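Local coordinates for protein particle-associated glycoside hydrolase (Acinetobacter phage Fri1, PDB 6C72) that probably depolymerises the capsular polysaccharide of Acinetobacter baumannii as a trimeric phage tailspike, stripping the capsule during virus entry, at residues Y55-N60 with G79-Q84; D108-L113 with Y136-A141; K409-N414 with T431-N436; P472-V477 with N487-N492. One frame throughout, in Å; residues are numbered along the deposited sequence.

Interaction 1. Residues Y55-N60 with G79-Q84; sequences YLWDAN and GAWLLQ
The Trp81 indole takes Trp57 on one face, with Trp57 CE3 sitting over its centre, 3.4 Å above the plane, and Trp57 CB leaning over the six-membered ring as a CH-pi contact. The Trp57 ring is used differently: Trp81 CG lies at its edge, in plane, while the backbone N of Ala59 lies over one face, offset toward the rim. The two ring planes are inclined by 52°, an oblique pairing. These rings lie on one face of an antiparallel strand pair, 54-58 with 80-83, in the five-stranded mixed sheet of the N-terminal region. Different first torsions bring them together: Trp57 CG is anti to its own backbone N (chi1 175°), whereas Trp81 CG lies beside its N. Beyond CE3, the Trp57 ring reaches back over the start of the partner segment, where CH2 rests 3.7 Å from Gly79 CA. Tyr55 continues the same face, its CB 3.6 Å from Trp81 CB and its CE2 3.8 Å from Leu83 CD1. Leu27 of helix 24-27 touches both Tyr55 and Trp81, and Trp81 NE1 gives its hydrogen to Val30 O, so the buried indole nitrogen is satisfied. The other face of the sheet carries Leu56, Asp58, Ala80 and Leu82. Reciprocal backbone bonds join Leu56 with Leu82 and Asp58 with Ala80; the straightest runs 2.8 Å from Asp58 N to Ala80 O, 171° at the hydrogen.

Interaction 2. Residues D108-L113 with Y136-A141; sequences DQTTIL and YAKAMA
Thr110 meets Lys138 through its hydroxyl, which chi1 of -67° sets beside its own backbone N, leaving CG2 anti to that nitrogen and near the lysine's carbonyl O. In this setting Lys138 N reaches Thr110 OG1 at 3.1 Å, while the hydroxyl gives its own hydrogen to Asp108 OD1, 2.6 Å from OG1. Asp108 CG stands anti to its backbone N (chi1 -176°), and the carboxylate it carries turns OD1 to Thr110. OD1 receives the hydroxyl on its syn lone pair and Thr110 N on the anti side, 34° out of the carboxylate plane; the second bond closes an Asx turn where helix 110-122 starts. Gln109, at the N-cap position, sends its N to Tyr136 O, 2.8 Å away and nearly straight. A water accepts from both Gln109 NE2 and Tyr136 N, while Gln109 OE1 accepts from Arg98 N. Farther along, Leu113 CD2 packs 3.9 Å from Ala139 CB. The contact lays the first helical turn against strand 133-140, an early strand of the parallel beta-helix, probably as its N-terminal cap. Tyr136 OH bonds to the backbone O of Glu103, a zinc-binding residue, and Lys138 NZ forms salt bridges with Asp185 and with Glu160 of the second subunit. The carboxylate helps fix a threonine hydroxyl that accepts from the strand and is also hydrogen-bonded to Ser184 OG, and its charge would probably suit the helix dipole.

Interaction 3. Residues K409-N414 with T431-N436; sequences KGFSYN and TTFENN
The Phe411 and Phe433 rings are nearly parallel, 26° between planes, but strongly displaced, with little of one above the other and centroids 5.0 Å apart. What covers one face of Phe433 is therefore the root of the other side chain: Phe411 CB is 3.4 Å from Phe433 CE1. Phe398 meets the Phe411 ring edge-to-face, and Val438 of helix 438-441 touches it too. Asn436 has CG anti to its backbone N (chi1 -169°), and its ND2 comes to the edge of the Phe411 ring, near its plane. From there ND2 donates to Ser412 OG at 3.0 Å, the hydroxyl lying 9° out of the amide plane. Strand 412-413 and the loop after strand 422-429 are joined this way, and a backbone bond from Thr432 N to Lys409 O, 2.9 Å, links the segments at their other end. One water accepts from Phe411 N and Asn436 ND2 and donates to Thr432 O. A second takes the Ser412 hydroxyl hydrogen and donates to Asn436 OD1, the oxygen that also caps Val438 N. Serine, amide and water form a closed hydrogen-bonded circuit, which fixes the rotation of the carboxamide and ties the helix start to strand 412-413.

Interaction 4. Residues P472-V477 with N487-N492; sequences PDISGV and NTEIRN
Ser475 and Thr488 exchange two backbone hydrogen bonds, 2.8 Å from Thr488 N to Ser475 O and a longer 3.2 Å from Ser475 N to Thr488 O, each donor in the plane of the carbonyl it meets. Before this pair the first segment turns off, and two waters span the widening gap. One lies 2.6 Å from Asp473 O and accepts from Ile490 N and Arg491 NH1. The other lies between Asp473 O and Glu489 OE2 and accepts from Arg491 NH2, both waters sitting at the edge of the guanidinium, in its plane. Arg491 NH1 also donates to Ile490 O at 2.6 Å, from 52° above the carbonyl plane though the oxygen lies in the guanidinium plane. Lys592 forms a salt bridge with Glu489 OE2, Trp595 makes a cation-pi contact with Arg491, and Lys478 of the third subunit pairs with Asp473 OD1. Packing lies beside the Ser475-Thr488 pair. Thr488 CG2 comes 3.6 Å from Ser475 CB, while its hydroxyl has two acceptors in hydrogen-bonding range, Val581 O and Asp582 OD1, for one proton. Ile474 has CG1 anti to its N (chi1 -178°) and CD1 anti again (chi2 170°), which carries CD1 to 3.4 Å from Asn487 OD1; its CG1 touches Glu489 CG. Gly476 faces Asn487 as a non-hydrogen-bonded pair. The whole is an antiparallel beta hairpin, strand 475-478 with 485-494, bordering a six-stranded antiparallel sheet in the C-terminal all-beta region, where neighbouring subunits meet it.

The four contacts follow one another along an elongated chain, from the N-terminal sheet through the parallel beta-helix to the C-terminal region, and none touches another. Interactions 1 and 2 are the nearest pair, their centres 25 Å apart; interactions 1 and 4 are separated by 95 Å. Interaction 2 is a buried contact, while the other three are partly buried. Interactions 1 and 4 are both antiparallel strand pairs, one backed by aromatic rings, the other by water and charge. Interactions 2 and 3 lie toward either end of the beta-helix and use side-chain oxygens near a helix start. Other subunits reach interactions 2 and 4, not 1 or 3.

Interaction 1. Residues Y55-N60 with G79-Q84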
# COMPACT_ATOMS: atom_id res chain seq x y z
N TYR A 55 -37.23 10.92 -31.08
CA TYR A 55 -37.63 9.69 -31.75
C TYR A 55 -37.37 9.79 -33.24
O TYR A 55 -37.31 10.89 -33.81
CB TYR A 55 -39.11 9.39 -31.49
CG TYR A 55 -39.46 9.25 -30.03
CD1 TYR A 55 -39.69 10.38 -29.24
CD2 TYR A 55 -39.57 8.00 -29.43
CE1 TYR A 55 -40.01 10.26 -27.90
CE2 TYR A 55 -39.90 7.87 -28.09
CZ TYR A 55 -40.11 9.00 -27.33
OH TYR A 55 -40.44 8.88 -26.01
N LEU A 56 -37.20 8.63 -33.87
CA LEU A 56 -37.06 8.52 -35.32
C LEU A 56 -38.19 7.64 -35.86
O LEU A 56 -38.48 6.57 -35.32
CB LEU A 56 -35.70 7.93 -35.70
CG LEU A 56 -34.45 8.77 -35.42
CD1 LEU A 56 -33.21 8.09 -36.00
CD2 LEU A 56 -34.62 10.17 -35.98
N TRP A 57 -38.80 8.10 -36.95
CA TRP A 57 -39.97 7.42 -37.50
C TRP A 57 -39.54 6.20 -38.32
O TRP A 57 -38.67 6.30 -39.18
CB TRP A 57 -40.77 8.39 -38.36
CG TRP A 57 -41.93 7.78 -39.08
CD1 TRP A 57 -42.06 7.63 -40.43
CD2 TRP A 57 -43.12 7.25 -38.50
NE1 TRP A 57 -43.26 7.03 -40.72
CE2 TRP A 57 -43.93 6.78 -39.55
CE3 TRP A 57 -43.58 7.11 -37.19
CZ2 TRP A 57 -45.18 6.20 -39.34
CZ3 TRP A 57 -44.82 6.53 -36.97
CH2 TRP A 57 -45.61 6.08 -38.05
N ASP A 58 -40.15 5.05 -38.03
CA ASP A 58 -39.98 3.84 -38.83
C ASP A 58 -41.37 3.45 -39.32
O ASP A 58 -42.21 3.00 -38.53
CB ASP A 58 -39.32 2.72 -38.02
CG ASP A 58 -38.87 1.54 -38.90
OD1 ASP A 58 -39.00 1.62 -40.14
OD2 ASP A 58 -38.38 0.53 -38.34
N ALA A 59 -41.61 3.63 -40.62
CA ALA A 59 -42.94 3.39 -41.17
C ALA A 59 -43.32 1.92 -41.15
O ALA A 59 -44.51 1.59 -41.02
CB ALA A 59 -43.01 3.94 -42.60
N ASN A 60 -42.35 1.02 -41.26
CA ASN A 60 -42.64 -0.40 -41.36
C ASN A 60 -42.69 -1.12 -40.02
O ASN A 60 -43.04 -2.30 -39.99
CB ASN A 60 -41.61 -1.08 -42.26
CG ASN A 60 -41.37 -0.32 -43.54
OD1 ASN A 60 -42.32 0.06 -44.24
ND2 ASN A 60 -40.10 -0.08 -43.85
N GLY A 79 -45.99 1.19 -38.10
CA GLY A 79 -45.31 2.44 -37.86
C GLY A 79 -44.98 2.66 -36.40
O GLY A 79 -45.80 2.35 -35.52
N ALA A 80 -43.78 3.16 -36.12
CA ALA A 80 -43.40 3.44 -34.75
C ALA A 80 -42.39 4.57 -34.71
O ALA A 80 -41.62 4.78 -35.65
CB ALA A 80 -42.82 2.21 -34.04
N TRP A 81 -42.43 5.32 -33.62
CA TRP A 81 -41.37 6.26 -33.31
C TRP A 81 -40.35 5.56 -32.43
O TRP A 81 -40.70 5.00 -31.38
CB TRP A 81 -41.93 7.49 -32.60
CG TRP A 81 -42.88 8.27 -33.44
CD1 TRP A 81 -44.24 8.17 -33.45
CD2 TRP A 81 -42.54 9.26 -34.42
NE1 TRP A 81 -44.77 9.05 -34.36
CE2 TRP A 81 -43.75 9.73 -34.98
CE3 TRP A 81 -41.33 9.80 -34.89
CZ2 TRP A 81 -43.78 10.71 -35.97
CZ3 TRP A 81 -41.37 10.77 -35.88
CH2 TRP A 81 -42.58 11.22 -36.40
N LEU A 82 -39.10 5.58 -32.87
CA LEU A 82 -38.03 4.84 -32.21
C LEU A 82 -37.19 5.79 -31.36
O LEU A 82 -36.68 6.80 -31.86
CB LEU A 82 -37.15 4.12 -33.23
CG LEU A 82 -37.91 3.14 -34.13
CD1 LEU A 82 -36.93 2.35 -34.97
CD2 LEU A 82 -38.82 2.23 -33.31
N LEU A 83 -37.05 5.44 -30.09
CA LEU A 83 -36.31 6.25 -29.14
C LEU A 83 -34.84 6.38 -29.55
O LEU A 83 -34.21 5.40 -29.95
CB LEU A 83 -36.39 5.60 -27.76
CG LEU A 83 -35.71 6.35 -26.62
CD1 LEU A 83 -36.49 7.64 -26.37
CD2 LEU A 83 -35.58 5.48 -25.38
N GLN A 84 -34.30 7.60 -29.42
CA GLN A 84 -32.88 7.86 -29.65
C GLN A 84 -32.24 8.23 -28.33
O GLN A 84 -32.51 9.30 -27.78
CB GLN A 84 -32.65 8.97 -30.68
CG GLN A 84 -33.26 8.70 -32.05
CD GLN A 84 -32.74 7.42 -32.71
OE1 GLN A 84 -33.54 6.58 -33.13
NE2 GLN A 84 -31.42 7.29 -32.83

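Interaction 2. Residues D108-L113 with Y136-A141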
# COMPACT_ATOMS: atom_id res chain seq x y z
N ASP A 108 -45.72 0.37 -7.83
CA ASP A 108 -44.71 -0.56 -8.32
C ASP A 108 -44.31 -0.14 -9.73
O ASP A 108 -45.13 -0.16 -10.65
CB ASP A 108 -45.26 -1.99 -8.29
CG ASP A 108 -44.22 -3.06 -8.71
OD1 ASP A 108 -43.06 -2.74 -9.02
OD2 ASP A 108 -44.56 -4.25 -8.66
N GLN A 109 -43.05 0.25 -9.89
CA GLN A 109 -42.53 0.63 -11.20
C GLN A 109 -41.41 -0.31 -11.62
O GLN A 109 -40.53 0.06 -12.40
CB GLN A 109 -42.05 2.09 -11.20
CG GLN A 109 -43.03 3.06 -10.51
CD GLN A 109 -42.88 4.52 -10.97
OE1 GLN A 109 -43.29 4.89 -12.07
NE2 GLN A 109 -42.25 5.33 -10.14
N THR A 110 -41.44 -1.54 -11.09
CA THR A 110 -40.37 -2.51 -11.35
C THR A 110 -40.22 -2.78 -12.85
O THR A 110 -39.11 -2.75 -13.39
CB THR A 110 -40.67 -3.80 -10.58
OG1 THR A 110 -40.56 -3.55 -9.17
CG2 THR A 110 -39.70 -4.92 -10.98
N THR A 111 -41.33 -3.02 -13.53
CA THR A 111 -41.26 -3.37 -14.95
C THR A 111 -40.63 -2.25 -15.76
O THR A 111 -39.81 -2.51 -16.65
CB THR A 111 -42.66 -3.70 -15.46
OG1 THR A 111 -43.17 -4.84 -14.75
CG2 THR A 111 -42.64 -4.01 -16.95
N ILE A 112 -40.96 -0.99 -15.45
CA ILE A 112 -40.44 0.13 -16.22
C ILE A 112 -38.93 0.25 -16.04
O ILE A 112 -38.19 0.39 -17.03
CB ILE A 112 -41.16 1.43 -15.83
CG1 ILE A 112 -42.61 1.41 -16.33
CG2 ILE A 112 -40.39 2.65 -16.36
CD1 ILE A 112 -43.43 2.52 -15.75
N LEU A 113 -38.45 0.21 -14.79
CA LEU A 113 -37.02 0.37 -14.54
C LEU A 113 -36.23 -0.77 -15.16
O LEU A 113 -35.16 -0.54 -15.75
CB LEU A 113 -36.73 0.47 -13.04
CG LEU A 113 -35.26 0.63 -12.64
CD1 LEU A 113 -34.63 1.82 -13.35
CD2 LEU A 113 -35.09 0.77 -11.12
N TYR A 136 -40.42 2.76 -6.02
CA TYR A 136 -40.56 1.36 -5.64
C TYR A 136 -40.40 0.54 -6.91
O TYR A 136 -41.33 0.43 -7.71
CB TYR A 136 -41.90 1.09 -4.97
CG TYR A 136 -42.10 1.79 -3.64
CD1 TYR A 136 -41.74 1.17 -2.44
CD2 TYR A 136 -42.66 3.06 -3.57
CE1 TYR A 136 -41.93 1.79 -1.22
CE2 TYR A 136 -42.85 3.69 -2.35
CZ TYR A 136 -42.48 3.05 -1.18
OH TYR A 136 -42.68 3.67 0.03
N ALA A 137 -39.21 -0.04 -7.09
CA ALA A 137 -38.90 -0.76 -8.32
C ALA A 137 -37.61 -1.53 -8.16
O ALA A 137 -36.53 -0.93 -8.10
CB ALA A 137 -38.77 0.21 -9.50
N LYS A 138 -37.68 -2.86 -8.11
CA LYS A 138 -36.48 -3.65 -7.98
C LYS A 138 -35.91 -3.91 -9.36
O LYS A 138 -36.64 -4.00 -10.34
CB LYS A 138 -36.73 -4.96 -7.23
CG LYS A 138 -37.61 -5.95 -7.90
CD LYS A 138 -37.76 -7.18 -7.02
CE LYS A 138 -38.49 -8.30 -7.75
NZ LYS A 138 -38.39 -9.60 -7.01
N ALA A 139 -34.59 -3.95 -9.45
CA ALA A 139 -33.91 -4.03 -10.73
C ALA A 139 -32.85 -5.11 -10.68
O ALA A 139 -32.16 -5.30 -9.67
CB ALA A 139 -33.26 -2.69 -11.11
N MET A 140 -32.76 -5.83 -11.78
CA MET A 140 -31.68 -6.77 -12.01
C MET A 140 -30.62 -6.01 -12.81
O MET A 140 -30.92 -5.48 -13.88
CB MET A 140 -32.20 -7.99 -12.76
CG MET A 140 -31.26 -9.14 -12.90
SD MET A 140 -32.07 -10.60 -13.63
CE MET A 140 -33.53 -10.70 -12.60
N ALA A 141 -29.41 -5.90 -12.25
CA ALA A 141 -28.33 -5.23 -12.95
C ALA A 141 -27.94 -6.01 -14.21
O ALA A 141 -28.06 -7.24 -14.28
CB ALA A 141 -27.11 -5.08 -12.04
O HOH W 1 -42.65 3.99 -7.25

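Interaction 3. Residues K409-N414 with T431-N436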
# COMPACT_ATOMS: atom_id res chain seq x y z
N LYS A 409 -11.64 0.16 28.94
CA LYS A 409 -10.23 0.53 29.04
C LYS A 409 -9.26 -0.57 28.61
O LYS A 409 -8.05 -0.33 28.60
CB LYS A 409 -9.91 0.94 30.48
CG LYS A 409 -10.79 2.05 31.03
CD LYS A 409 -10.42 3.37 30.40
CE LYS A 409 -11.16 4.53 31.06
NZ LYS A 409 -10.69 5.83 30.49
N GLY A 410 -9.74 -1.76 28.29
CA GLY A 410 -8.86 -2.86 27.95
C GLY A 410 -8.35 -2.80 26.52
O GLY A 410 -8.83 -2.05 25.67
N PHE A 411 -7.32 -3.61 26.25
CA PHE A 411 -6.87 -3.73 24.87
C PHE A 411 -7.77 -4.67 24.08
O PHE A 411 -8.07 -4.41 22.91
CB PHE A 411 -5.42 -4.20 24.82
CG PHE A 411 -4.93 -4.55 23.44
CD1 PHE A 411 -4.44 -3.57 22.60
CD2 PHE A 411 -4.95 -5.86 22.99
CE1 PHE A 411 -3.99 -3.87 21.34
CE2 PHE A 411 -4.50 -6.18 21.73
CZ PHE A 411 -4.02 -5.19 20.89
N SER A 412 -8.21 -5.75 24.70
CA SER A 412 -8.98 -6.77 24.01
C SER A 412 -9.77 -7.55 25.04
O SER A 412 -9.52 -7.46 26.24
CB SER A 412 -8.08 -7.69 23.19
OG SER A 412 -7.15 -8.37 24.02
N TYR A 413 -10.74 -8.30 24.55
CA TYR A 413 -11.52 -9.21 25.36
C TYR A 413 -11.35 -10.61 24.78
O TYR A 413 -11.51 -10.80 23.57
CB TYR A 413 -13.00 -8.81 25.38
CG TYR A 413 -13.92 -9.93 25.81
CD1 TYR A 413 -14.00 -10.33 27.14
CD2 TYR A 413 -14.69 -10.60 24.87
CE1 TYR A 413 -14.82 -11.37 27.52
CE2 TYR A 413 -15.53 -11.64 25.24
CZ TYR A 413 -15.59 -12.02 26.56
OH TYR A 413 -16.42 -13.06 26.92
N ASN A 414 -10.96 -11.57 25.63
CA ASN A 414 -10.99 -12.98 25.25
C ASN A 414 -10.17 -13.26 23.99
O ASN A 414 -10.52 -14.13 23.19
CB ASN A 414 -12.44 -13.45 25.07
CG ASN A 414 -12.59 -14.96 25.10
OD1 ASN A 414 -11.87 -15.66 25.81
ND2 ASN A 414 -13.55 -15.47 24.32
N THR A 431 -5.08 2.54 28.41
CA THR A 431 -5.23 1.13 28.05
C THR A 431 -4.61 0.24 29.12
O THR A 431 -3.42 0.37 29.43
CB THR A 431 -4.57 0.85 26.71
OG1 THR A 431 -4.96 1.86 25.76
CG2 THR A 431 -4.99 -0.52 26.19
N THR A 432 -5.40 -0.67 29.67
CA THR A 432 -4.89 -1.63 30.65
C THR A 432 -4.69 -2.99 30.00
O THR A 432 -5.56 -3.49 29.27
CB THR A 432 -5.83 -1.76 31.85
OG1 THR A 432 -5.37 -2.83 32.68
CG2 THR A 432 -7.26 -2.04 31.39
N PHE A 433 -3.53 -3.59 30.26
CA PHE A 433 -3.24 -4.97 29.90
C PHE A 433 -3.24 -5.88 31.13
O PHE A 433 -2.72 -7.00 31.07
CB PHE A 433 -1.89 -5.07 29.17
CG PHE A 433 -1.92 -4.61 27.73
CD1 PHE A 433 -2.18 -5.51 26.69
CD2 PHE A 433 -1.65 -3.28 27.40
CE1 PHE A 433 -2.19 -5.09 25.36
CE2 PHE A 433 -1.65 -2.85 26.08
CZ PHE A 433 -1.93 -3.76 25.05
N GLU A 434 -3.78 -5.40 32.25
CA GLU A 434 -3.86 -6.22 33.46
C GLU A 434 -4.68 -7.48 33.21
O GLU A 434 -5.81 -7.41 32.73
CB GLU A 434 -4.46 -5.41 34.62
CG GLU A 434 -4.53 -6.18 35.95
CD GLU A 434 -5.17 -5.40 37.11
OE1 GLU A 434 -5.77 -4.33 36.87
OE2 GLU A 434 -5.08 -5.87 38.27
N ASN A 435 -4.09 -8.63 33.53
CA ASN A 435 -4.69 -9.95 33.36
C ASN A 435 -4.97 -10.29 31.90
O ASN A 435 -5.74 -11.20 31.61
CB ASN A 435 -5.98 -10.10 34.17
CG ASN A 435 -5.81 -9.71 35.62
OD1 ASN A 435 -6.63 -8.99 36.18
ND2 ASN A 435 -4.72 -10.16 36.22
N ASN A 436 -4.37 -9.56 30.96
CA ASN A 436 -4.56 -9.82 29.55
C ASN A 436 -3.37 -10.62 29.03
O ASN A 436 -2.27 -10.08 28.88
CB ASN A 436 -4.71 -8.53 28.75
CG ASN A 436 -5.17 -8.80 27.32
OD1 ASN A 436 -4.98 -9.90 26.81
ND2 ASN A 436 -5.78 -7.80 26.68
O HOH W 2 -6.70 -5.77 28.18
O HOH W 3 -7.47 -10.58 25.53

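Interaction 4. Residues P472-V477 with N487-N492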
# COMPACT_ATOMS: atom_id res chain seq x y z
N PRO A 472 21.79 -20.92 22.87
CA PRO A 472 22.36 -21.36 21.60
C PRO A 472 23.08 -22.70 21.76
O PRO A 472 23.34 -23.16 22.87
CB PRO A 472 23.34 -20.24 21.24
CG PRO A 472 23.81 -19.75 22.60
CD PRO A 472 22.61 -19.88 23.53
N ASP A 473 23.37 -23.33 20.62
CA ASP A 473 24.12 -24.59 20.63
C ASP A 473 25.63 -24.42 20.69
O ASP A 473 26.34 -25.41 20.84
CB ASP A 473 23.76 -25.44 19.41
CG ASP A 473 22.34 -25.96 19.45
OD1 ASP A 473 21.66 -25.80 20.49
OD2 ASP A 473 21.90 -26.53 18.44
N ILE A 474 26.12 -23.20 20.55
CA ILE A 474 27.53 -22.89 20.74
C ILE A 474 27.61 -21.47 21.27
O ILE A 474 26.78 -20.63 20.93
CB ILE A 474 28.35 -23.07 19.44
CG1 ILE A 474 29.83 -22.79 19.69
CG2 ILE A 474 27.84 -22.15 18.35
CD1 ILE A 474 30.72 -23.17 18.53
N SER A 475 28.58 -21.22 22.14
CA SER A 475 28.65 -19.94 22.81
C SER A 475 30.10 -19.51 22.94
O SER A 475 31.02 -20.34 22.93
CB SER A 475 28.00 -20.03 24.20
OG SER A 475 28.01 -18.78 24.85
N GLY A 476 30.31 -18.21 23.11
CA GLY A 476 31.66 -17.78 23.41
C GLY A 476 31.90 -16.32 23.05
O GLY A 476 30.98 -15.50 23.04
N VAL A 477 33.18 -16.02 22.79
CA VAL A 477 33.65 -14.65 22.66
C VAL A 477 34.95 -14.70 21.87
O VAL A 477 35.65 -15.71 21.88
CB VAL A 477 33.83 -14.00 24.06
CG1 VAL A 477 34.94 -14.70 24.83
CG2 VAL A 477 34.11 -12.50 23.96
N ASN A 487 35.23 -20.87 22.55
CA ASN A 487 33.99 -21.52 22.16
C ASN A 487 33.67 -22.63 23.13
O ASN A 487 34.55 -23.40 23.53
CB ASN A 487 34.04 -22.10 20.75
CG ASN A 487 33.96 -21.03 19.69
OD1 ASN A 487 32.86 -20.63 19.30
ND2 ASN A 487 35.11 -20.56 19.22
N THR A 488 32.40 -22.74 23.49
CA THR A 488 31.96 -23.74 24.43
C THR A 488 30.76 -24.49 23.86
O THR A 488 29.86 -23.89 23.26
CB THR A 488 31.65 -23.07 25.79
OG1 THR A 488 31.12 -24.03 26.71
CG2 THR A 488 30.65 -21.95 25.64
N GLU A 489 30.81 -25.82 23.96
CA GLU A 489 29.71 -26.71 23.60
C GLU A 489 29.46 -27.69 24.75
O GLU A 489 30.31 -27.88 25.63
CB GLU A 489 29.98 -27.49 22.31
CG GLU A 489 29.93 -26.66 21.04
CD GLU A 489 30.27 -27.47 19.80
OE1 GLU A 489 31.17 -28.33 19.86
OE2 GLU A 489 29.63 -27.25 18.74
N ILE A 490 28.30 -28.34 24.71
CA ILE A 490 27.86 -29.17 25.83
C ILE A 490 27.03 -30.33 25.31
O ILE A 490 26.22 -30.18 24.39
CB ILE A 490 27.09 -28.30 26.86
CG1 ILE A 490 26.97 -29.01 28.21
CG2 ILE A 490 25.73 -27.86 26.30
CD1 ILE A 490 26.43 -28.09 29.33
N ARG A 491 27.25 -31.51 25.89
CA ARG A 491 26.59 -32.73 25.44
C ARG A 491 26.15 -33.53 26.65
O ARG A 491 26.73 -33.41 27.73
CB ARG A 491 27.51 -33.59 24.56
CG ARG A 491 27.89 -32.95 23.25
CD ARG A 491 26.67 -32.82 22.36
NE ARG A 491 26.96 -32.23 21.05
CZ ARG A 491 26.99 -30.91 20.83
NH1 ARG A 491 26.75 -30.07 21.82
NH2 ARG A 491 27.26 -30.45 19.61
N ASN A 492 25.11 -34.34 26.46
CA ASN A 492 24.63 -35.29 27.44
C ASN A 492 25.24 -36.64 27.12
O ASN A 492 25.25 -37.06 25.96
CB ASN A 492 23.10 -35.34 27.41
CG ASN A 492 22.50 -36.36 28.37
OD1 ASN A 492 22.86 -37.54 28.35
ND2 ASN A 492 21.55 -35.92 29.18
O HOH W 4 26.28 -27.29 22.66
O HOH W 5 27.10 -27.77 19.62